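Local coordinates for Fe-regulated protein B (Neisseria meningitidis, PDB 4AIP), which transports iron across the outer membrane as a TonB-dependent transporter and may take it up as siderophore complexes, at residues G64-T69 with A534-I539; V149-G154 with G588-A593; A624-G629 with S720-N725. One frame throughout, in Å; residues are numbered along the deposited sequence.

Interaction 1. Residues G64-T69 with A534-I539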
loop_
_atom_site.group_PDB
_atom_site.type_symbol
_atom_site.label_atom_id
_atom_site.label_comp_id
_atom_site.label_asym_id
_atom_site.label_seq_id
_atom_site.Cartn_x
_atom_site.Cartn_y
_atom_site.Cartn_z
ATOM N N GLY B 64 20.762 42.690 5.391
ATOM C CA GLY B 64 19.409 43.119 5.182
ATOM C C GLY B 64 18.494 41.910 5.077
ATOM O O GLY B 64 18.170 41.242 6.068
ATOM N N SER B 65 18.159 41.591 3.842
ATOM C CA SER B 65 17.146 40.610 3.553
ATOM C C SER B 65 17.665 39.492 2.623
ATOM O O SER B 65 16.896 38.611 2.160
ATOM C CB SER B 65 15.965 41.342 2.897
ATOM O OG SER B 65 14.935 40.467 2.612
ATOM N N LYS B 66 18.963 39.519 2.351
ATOM C CA LYS B 66 19.539 38.564 1.439
ATOM C C LYS B 66 19.772 37.118 2.000
ATOM O O LYS B 66 19.802 36.149 1.243
ATOM C CB LYS B 66 20.780 39.177 0.853
ATOM C CG LYS B 66 21.741 38.253 0.223
ATOM C CD LYS B 66 23.066 38.967 0.091
ATOM C CE LYS B 66 24.157 38.094 -0.554
ATOM N NZ LYS B 66 23.812 37.714 -1.950
ATOM N N ILE B 67 19.902 37.006 3.311
ATOM C CA ILE B 67 20.003 35.726 3.973
ATOM C C ILE B 67 18.970 35.796 5.050
ATOM O O ILE B 67 19.026 36.669 5.920
ATOM C CB ILE B 67 21.439 35.476 4.574
ATOM C CG1 ILE B 67 22.441 35.274 3.437
ATOM C CG2 ILE B 67 21.471 34.242 5.429
ATOM C CD1 ILE B 67 23.910 35.403 3.880
ATOM N N ARG B 68 17.999 34.900 4.945
ATOM C CA ARG B 68 16.968 34.806 5.949
ATOM C C ARG B 68 17.043 33.399 6.515
ATOM O O ARG B 68 16.716 32.397 5.841
ATOM C CB ARG B 68 15.609 35.178 5.397
ATOM C CG ARG B 68 14.907 36.282 6.205
ATOM C CD ARG B 68 14.023 37.071 5.246
ATOM N NE ARG B 68 13.058 37.926 5.964
ATOM C CZ ARG B 68 12.338 38.902 5.380
ATOM N NH1 ARG B 68 12.495 39.172 4.075
ATOM N NH2 ARG B 68 11.501 39.656 6.110
ATOM N N THR B 69 17.568 33.343 7.735
ATOM C CA THR B 69 17.797 32.106 8.434
ATOM C C THR B 69 16.538 31.795 9.206
ATOM O O THR B 69 15.991 32.659 9.850
ATOM C CB THR B 69 19.063 32.198 9.375
ATOM O OG1 THR B 69 20.248 32.363 8.572
ATOM C CG2 THR B 69 19.219 30.936 10.239
ATOM N N ALA B 534 27.740 34.650 -12.475
ATOM C CA ALA B 534 26.936 35.689 -11.883
ATOM C C ALA B 534 27.820 36.675 -11.195
ATOM O O ALA B 534 28.794 36.280 -10.532
ATOM C CB ALA B 534 25.957 35.086 -10.815
ATOM N N ARG B 535 27.435 37.952 -11.279
ATOM C CA ARG B 535 28.089 39.001 -10.554
ATOM C C ARG B 535 26.945 39.682 -9.848
ATOM O O ARG B 535 26.081 40.344 -10.479
ATOM C CB ARG B 535 28.816 39.950 -11.534
ATOM C CG ARG B 535 29.845 40.917 -10.853
ATOM C CD ARG B 535 29.832 42.351 -11.378
ATOM N NE ARG B 535 29.688 42.345 -12.827
ATOM C CZ ARG B 535 29.042 43.275 -13.545
ATOM N NH1 ARG B 535 28.478 44.290 -12.954
ATOM N NH2 ARG B 535 28.954 43.167 -14.868
ATOM N N ASN B 536 26.904 39.496 -8.544
ATOM C CA ASN B 536 25.809 39.951 -7.775
ATOM C C ASN B 536 26.312 40.975 -6.755
ATOM O O ASN B 536 27.174 40.694 -5.915
ATOM C CB ASN B 536 25.086 38.770 -7.117
ATOM C CG ASN B 536 24.079 39.216 -6.074
ATOM O OD1 ASN B 536 22.958 39.688 -6.408
ATOM N ND2 ASN B 536 24.481 39.107 -4.792
ATOM N N THR B 537 25.774 42.185 -6.847
ATOM C CA THR B 537 26.160 43.244 -5.934
ATOM C C THR B 537 24.942 43.622 -5.188
ATOM O O THR B 537 23.871 43.757 -5.808
ATOM C CB THR B 537 26.544 44.513 -6.714
ATOM O OG1 THR B 537 27.515 44.167 -7.726
ATOM C CG2 THR B 537 27.110 45.572 -5.762
ATOM N N GLU B 538 25.071 43.831 -3.885
ATOM C CA GLU B 538 23.901 44.284 -3.179
ATOM C C GLU B 538 24.162 44.998 -1.885
ATOM O O GLU B 538 25.231 44.820 -1.289
ATOM C CB GLU B 538 22.935 43.112 -3.032
ATOM C CG GLU B 538 23.050 42.171 -1.921
ATOM C CD GLU B 538 21.818 41.258 -1.939
ATOM O OE1 GLU B 538 21.753 40.329 -2.820
ATOM O OE2 GLU B 538 20.900 41.516 -1.081
ATOM N N ILE B 539 23.209 45.816 -1.467
ATOM C CA ILE B 539 23.289 46.534 -0.173
ATOM C C ILE B 539 22.089 46.213 0.726
ATOM O O ILE B 539 21.068 45.700 0.229
ATOM C CB ILE B 539 23.328 48.062 -0.390
ATOM C CG1 ILE B 539 22.275 48.463 -1.428
ATOM C CG2 ILE B 539 24.754 48.452 -0.923
ATOM C CD1 ILE B 539 21.703 49.811 -1.232
#
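Lys66 reaches across from the plug to the barrel wall and lies over the carboxylate of Glu538. Lys66 CB is already close, 3.0 Å from Glu538 OE2. CG follows the carboxylate, with OE2 and OE1 at nearly equal range, and Lys66 CD rests 3.3 Å from Glu538 CD, so the methylene chain runs obliquely across the acid group before the charge is reached. Lys66 CE then draws off a little, to 4.0 Å from Glu538 OE1. Up to this point the chain is extended, with CG anti to the backbone N (chi1 162°); the bend at chi4 (63°) turns NZ back toward the strand. There Lys66 NZ makes a salt bridge with Glu538 OE1 at 3.4 Å, whose hydrogen bond is weak, and comes within 3.2 Å of the modelled ND2 of Asn536, whose amide is probably turned over.

The ammonium group is gripped more firmly from the plug side, by the carbonyl oxygens of Ala153 and Lys151. Glu538 in turn pairs through OE1 with Arg110, so the buried acid serves two basic residues and its charge is probably well balanced. The arrangement is that of a TonB-dependent transporter, a globular plug inside a beta-barrel, with a charged plug residue meeting polar and acidic side chains of the inner wall, here on strand 532-544.

Interaction 2. Residues V149-G154 with G588-A593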
loop_
_atom_site.group_PDB
_atom_site.type_symbol
_atom_site.label_atom_id
_atom_site.label_comp_id
_atom_site.label_asym_id
_atom_site.label_seq_id
_atom_site.Cartn_x
_atom_site.Cartn_y
_atom_site.Cartn_z
ATOM N N VAL B 149 16.499 30.779 3.589
ATOM C CA VAL B 149 16.594 31.248 2.182
ATOM C C VAL B 149 17.885 32.055 2.022
ATOM O O VAL B 149 18.362 32.709 2.954
ATOM C CB VAL B 149 15.306 32.038 1.741
ATOM C CG1 VAL B 149 15.256 33.339 2.436
ATOM C CG2 VAL B 149 15.214 32.236 0.254
ATOM N N GLN B 150 18.489 31.924 0.863
ATOM C CA GLN B 150 19.664 32.703 0.525
ATOM C C GLN B 150 19.456 33.119 -0.914
ATOM O O GLN B 150 19.139 32.267 -1.790
ATOM C CB GLN B 150 20.997 31.935 0.805
ATOM C CG GLN B 150 21.669 31.166 -0.356
ATOM C CD GLN B 150 22.407 32.029 -1.461
ATOM O OE1 GLN B 150 22.541 33.266 -1.409
ATOM N NE2 GLN B 150 22.870 31.322 -2.482
ATOM N N LYS B 151 19.612 34.421 -1.155
ATOM C CA LYS B 151 19.111 35.029 -2.395
ATOM C C LYS B 151 20.258 35.548 -3.197
ATOM O O LYS B 151 21.212 36.090 -2.630
ATOM C CB LYS B 151 18.150 36.162 -2.074
ATOM C CG LYS B 151 17.035 35.763 -1.134
ATOM C CD LYS B 151 16.012 36.919 -0.943
ATOM C CE LYS B 151 15.478 36.851 0.477
ATOM N NZ LYS B 151 14.234 37.604 0.715
ATOM N N GLY B 152 20.187 35.372 -4.518
ATOM C CA GLY B 152 21.288 35.833 -5.408
ATOM C C GLY B 152 22.549 34.958 -5.245
ATOM O O GLY B 152 22.492 33.819 -4.690
ATOM N N ALA B 153 23.684 35.485 -5.717
ATOM C CA ALA B 153 24.960 34.776 -5.711
ATOM C C ALA B 153 25.463 34.692 -4.275
ATOM O O ALA B 153 25.453 35.696 -3.539
ATOM C CB ALA B 153 25.960 35.467 -6.608
ATOM N N GLY B 154 25.865 33.503 -3.856
ATOM C CA GLY B 154 26.252 33.359 -2.449
ATOM C C GLY B 154 27.737 33.548 -2.316
ATOM O O GLY B 154 28.432 33.774 -3.307
ATOM N N GLY B 588 16.432 44.701 -8.062
ATOM C CA GLY B 588 15.213 45.083 -7.356
ATOM C C GLY B 588 15.453 45.292 -5.884
ATOM O O GLY B 588 16.556 45.577 -5.464
ATOM N N TYR B 589 14.416 45.108 -5.098
ATOM C CA TYR B 589 14.472 45.443 -3.737
ATOM C C TYR B 589 13.488 44.562 -3.008
ATOM O O TYR B 589 12.642 43.912 -3.645
ATOM C CB TYR B 589 14.149 46.954 -3.553
ATOM C CG TYR B 589 12.777 47.361 -4.040
ATOM C CD1 TYR B 589 12.528 47.515 -5.423
ATOM C CD2 TYR B 589 11.725 47.540 -3.149
ATOM C CE1 TYR B 589 11.277 47.900 -5.915
ATOM C CE2 TYR B 589 10.418 47.938 -3.631
ATOM C CZ TYR B 589 10.211 48.109 -5.005
ATOM O OH TYR B 589 8.976 48.483 -5.500
ATOM N N GLU B 590 13.671 44.533 -1.682
ATOM C CA GLU B 590 12.776 43.979 -0.668
ATOM C C GLU B 590 12.818 44.870 0.619
ATOM O O GLU B 590 13.913 45.269 1.091
ATOM C CB GLU B 590 13.211 42.581 -0.269
ATOM C CG GLU B 590 12.283 41.866 0.737
ATOM C CD GLU B 590 12.374 40.287 0.644
ATOM O OE1 GLU B 590 13.004 39.764 -0.345
ATOM O OE2 GLU B 590 11.831 39.601 1.565
ATOM N N LEU B 591 11.633 45.146 1.174
ATOM C CA LEU B 591 11.498 45.732 2.479
ATOM C C LEU B 591 10.721 44.766 3.402
ATOM O O LEU B 591 9.875 43.978 2.946
ATOM C CB LEU B 591 10.772 47.084 2.379
ATOM C CG LEU B 591 11.549 48.202 1.668
ATOM C CD1 LEU B 591 10.659 49.394 1.316
ATOM C CD2 LEU B 591 12.760 48.669 2.507
ATOM N N GLY B 592 10.999 44.824 4.690
ATOM C CA GLY B 592 10.211 44.077 5.661
ATOM C C GLY B 592 10.200 44.860 6.985
ATOM O O GLY B 592 11.183 45.591 7.310
ATOM N N ALA B 593 9.107 44.730 7.734
ATOM C CA ALA B 593 9.010 45.334 9.054
ATOM C C ALA B 593 8.133 44.456 9.872
ATOM O O ALA B 593 7.273 43.736 9.315
ATOM C CB ALA B 593 8.390 46.699 8.992
#
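This contact belongs to the plug-barrel interface of the TonB-dependent receptor fold, where charged side chains bridge the plug sheet and the inner surface of the barrel. Lys151, at the end of plug strand 144-151, and Glu590, on barrel strand 575-597, meet by their ends alone; even the nearest pair of CA atoms, those of these two residues, stand 11.1 Å apart. The gap is spanned by two long side chains that cross at about a right angle.

Lys151 NZ donates to Glu590 OE1 at 2.7 Å, a short hydrogen bond within a salt bridge. The ammonium arrives on the syn side of OE1 but 35° out of the carboxylate plane, and the distance from Lys151 NZ to Glu590 OE2 is 3.2 Å, so it faces the two oxygens, tilted from their plane and nearer OE1. The carbon chain takes little part: Lys151 CE is 3.9 Å from Glu590 OE1. Glu590 holds its CG anti to the backbone N (chi1 -176°) and stays extended beyond it, which carries the carboxylate off the wall into the barrel interior.

Both groups are buried and have further partners. Lys151 NZ also bonds to Ser94 OG, while Glu590 OE2 forms a salt bridge with Arg68 NH1. The acid is thus shared by two plug cations, which would be expected to stabilise its ionised form. Strand 144-151 lies between 67-73 and 165-171 in the plug sheet, and Arg68 comes from the first of these neighbours. On the barrel side, strand 575-597 runs antiparallel to 548-563 and 600-615, and the side chain of Tyr589 packs on residues of both, Tyr554 and His608.

Interaction 3. Residues A624-G629 with S720-N725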
loop_
_atom_site.group_PDB
_atom_site.type_symbol
_atom_site.label_atom_id
_atom_site.label_comp_id
_atom_site.label_asym_id
_atom_site.label_seq_id
_atom_site.Cartn_x
_atom_site.Cartn_y
_atom_site.Cartn_z
ATOM N N ALA B 624 11.377 31.549 -22.094
ATOM C CA ALA B 624 10.457 32.092 -21.088
ATOM C C ALA B 624 9.770 30.961 -20.303
ATOM O O ALA B 624 8.904 31.236 -19.464
ATOM C CB ALA B 624 9.412 33.050 -21.730
ATOM N N ASN B 625 10.168 29.710 -20.560
ATOM C CA ASN B 625 9.775 28.605 -19.697
ATOM C C ASN B 625 9.916 29.097 -18.229
ATOM O O ASN B 625 10.958 29.618 -17.838
ATOM C CB ASN B 625 10.589 27.321 -19.962
ATOM C CG ASN B 625 10.304 26.690 -21.347
ATOM O OD1 ASN B 625 9.668 27.309 -22.205
ATOM N ND2 ASN B 625 10.780 25.449 -21.559
ATOM N N PRO B 626 8.825 28.956 -17.434
ATOM C CA PRO B 626 8.769 29.449 -16.075
ATOM C C PRO B 626 9.919 28.925 -15.205
ATOM O O PRO B 626 10.295 29.561 -14.228
ATOM C CB PRO B 626 7.401 28.963 -15.589
ATOM C CG PRO B 626 6.951 27.945 -16.611
ATOM C CD PRO B 626 7.562 28.314 -17.852
ATOM N N GLU B 627 10.476 27.780 -15.557
ATOM C CA GLU B 627 11.724 27.278 -14.987
ATOM C C GLU B 627 12.853 28.383 -14.880
ATOM O O GLU B 627 13.638 28.448 -13.915
ATOM C CB GLU B 627 12.087 26.128 -15.908
ATOM C CG GLU B 627 13.430 25.557 -15.823
ATOM C CD GLU B 627 13.856 24.872 -17.112
ATOM O OE1 GLU B 627 13.148 24.925 -18.142
ATOM O OE2 GLU B 627 14.950 24.277 -17.094
ATOM N N PHE B 628 12.901 29.264 -15.878
ATOM C CA PHE B 628 13.937 30.277 -15.928
ATOM C C PHE B 628 13.535 31.452 -15.023
ATOM O O PHE B 628 14.352 31.913 -14.207
ATOM C CB PHE B 628 14.237 30.702 -17.387
ATOM C CG PHE B 628 14.815 29.587 -18.223
ATOM C CD1 PHE B 628 16.145 29.166 -18.034
ATOM C CD2 PHE B 628 14.024 28.923 -19.147
ATOM C CE1 PHE B 628 16.701 28.080 -18.757
ATOM C CE2 PHE B 628 14.560 27.833 -19.891
ATOM C CZ PHE B 628 15.917 27.411 -19.694
ATOM N N GLY B 629 12.268 31.880 -15.115
ATOM C CA GLY B 629 11.803 32.950 -14.286
ATOM C C GLY B 629 10.449 33.396 -14.711
ATOM O O GLY B 629 9.867 32.867 -15.666
ATOM N N SER B 720 4.225 32.951 -11.121
ATOM C CA SER B 720 5.343 32.113 -11.576
ATOM C C SER B 720 4.864 30.910 -12.309
ATOM O O SER B 720 4.814 29.835 -11.775
ATOM C CB SER B 720 6.202 31.683 -10.404
ATOM O OG SER B 720 6.372 32.759 -9.514
ATOM N N GLN B 721 4.524 31.077 -13.557
ATOM C CA GLN B 721 4.067 29.959 -14.372
ATOM C C GLN B 721 3.843 30.669 -15.675
ATOM O O GLN B 721 4.049 31.872 -15.727
ATOM C CB GLN B 721 2.741 29.372 -13.823
ATOM C CG GLN B 721 1.522 30.284 -13.984
ATOM C CD GLN B 721 0.447 30.030 -13.006
ATOM O OE1 GLN B 721 0.696 29.938 -11.825
ATOM N NE2 GLN B 721 -0.773 29.921 -13.487
ATOM N N ARG B 722 3.424 29.979 -16.733
ATOM C CA ARG B 722 3.114 30.712 -17.942
ATOM C C ARG B 722 1.881 31.561 -17.722
ATOM O O ARG B 722 1.101 31.324 -16.801
ATOM C CB ARG B 722 2.909 29.783 -19.106
ATOM C CG ARG B 722 3.890 28.643 -19.175
ATOM C CD ARG B 722 3.596 27.931 -20.461
ATOM N NE ARG B 722 4.377 26.723 -20.643
ATOM C CZ ARG B 722 5.523 26.667 -21.306
ATOM N NH1 ARG B 722 6.052 27.751 -21.832
ATOM N NH2 ARG B 722 6.147 25.517 -21.436
ATOM N N TRP B 723 1.699 32.519 -18.611
ATOM C CA TRP B 723 0.769 33.629 -18.440
ATOM C C TRP B 723 -0.590 33.406 -19.092
ATOM O O TRP B 723 -1.538 34.185 -18.853
ATOM C CB TRP B 723 1.416 34.851 -19.063
ATOM C CG TRP B 723 1.219 34.920 -20.539
ATOM C CD1 TRP B 723 1.806 34.119 -21.528
ATOM C CD2 TRP B 723 0.376 35.844 -21.212
ATOM N NE1 TRP B 723 1.388 34.533 -22.769
ATOM C CE2 TRP B 723 0.504 35.583 -22.615
ATOM C CE3 TRP B 723 -0.437 36.911 -20.775
ATOM C CZ2 TRP B 723 -0.209 36.323 -23.580
ATOM C CZ3 TRP B 723 -1.124 37.648 -21.708
ATOM C CH2 TRP B 723 -1.013 37.356 -23.118
ATOM N N THR B 724 -0.670 32.365 -19.922
ATOM C CA THR B 724 -1.903 31.951 -20.593
ATOM C C THR B 724 -2.714 31.337 -19.449
ATOM O O THR B 724 -2.223 31.314 -18.336
ATOM C CB THR B 724 -1.568 30.973 -21.724
ATOM O OG1 THR B 724 -0.558 30.048 -21.258
ATOM C CG2 THR B 724 -1.031 31.756 -22.952
ATOM N N ASN B 725 -3.951 30.907 -19.575
ATOM C CA ASN B 725 -4.578 30.700 -18.235
ATOM C C ASN B 725 -4.477 29.286 -17.640
ATOM O O ASN B 725 -5.435 28.536 -17.652
ATOM C CB ASN B 725 -5.969 31.324 -18.103
ATOM C CG ASN B 725 -5.928 32.866 -17.955
ATOM O OD1 ASN B 725 -6.658 33.561 -18.644
ATOM N ND2 ASN B 725 -5.088 33.387 -17.048
#
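The backbones of two loops come together at Pro626 and Gln721, whose CA atoms are 5.0 Å apart, and residues 626-628 make a short turn of helical backbone angles closed by a hydrogen bond from Phe628 N to Asn625 O. Pro626 makes most of the contact. Pro626 CB lies 3.7 Å from Gln721 CA, and Pro626 CD 3.9 Å from Arg722 CG and above one face of the guanidinium, offset toward the rim. Arg722 has CG beside its own backbone N (chi1 -42°) and is extended from CG to NE, which takes it past the proline ring and alongside Asn625. The two side chains point the same way, with amide and guanidinium planes 79° apart and Asn625 OD1 3.7 Å from Arg722 NH1. No hydrogen bond crosses the contact, which is mainly van der Waals packing.

Arg722 NH2 is held by a salt bridge to Glu284, and Gln721 OE1 by Gly99 N. Segment 624-629 lies between barrel strands 600-615 and 635-644; the loop holding 720-725 joins strands 702-709 and 733-741. Both loops also reach the plug: Glu627 and Phe628 by backbone hydrogen bonds with Asn115 and Gly113, Ser720 OG by hydrogen bonds to Asp96 and Thr108.

Interactions 1 and 2 are neighbours, with centres 5 Å apart, and both join the plug to the barrel. Their plug strands, 67-73 and 144-151, lie side by side in the four-stranded plug sheet; their barrel strands, 532-544 and 575-597, are separated by strand 548-563. Along the chain the two interactions alternate, and Arg68 of interaction 1 forms a salt bridge with Glu590 of interaction 2, which merges them into one charged patch. Interaction 3 comes later in series and lies apart, its nearest atoms about 12 Å from those of the other two. Its two barrel loops meet each other and the plug, so the plug is held at the barrel wall in one place and by loops in another.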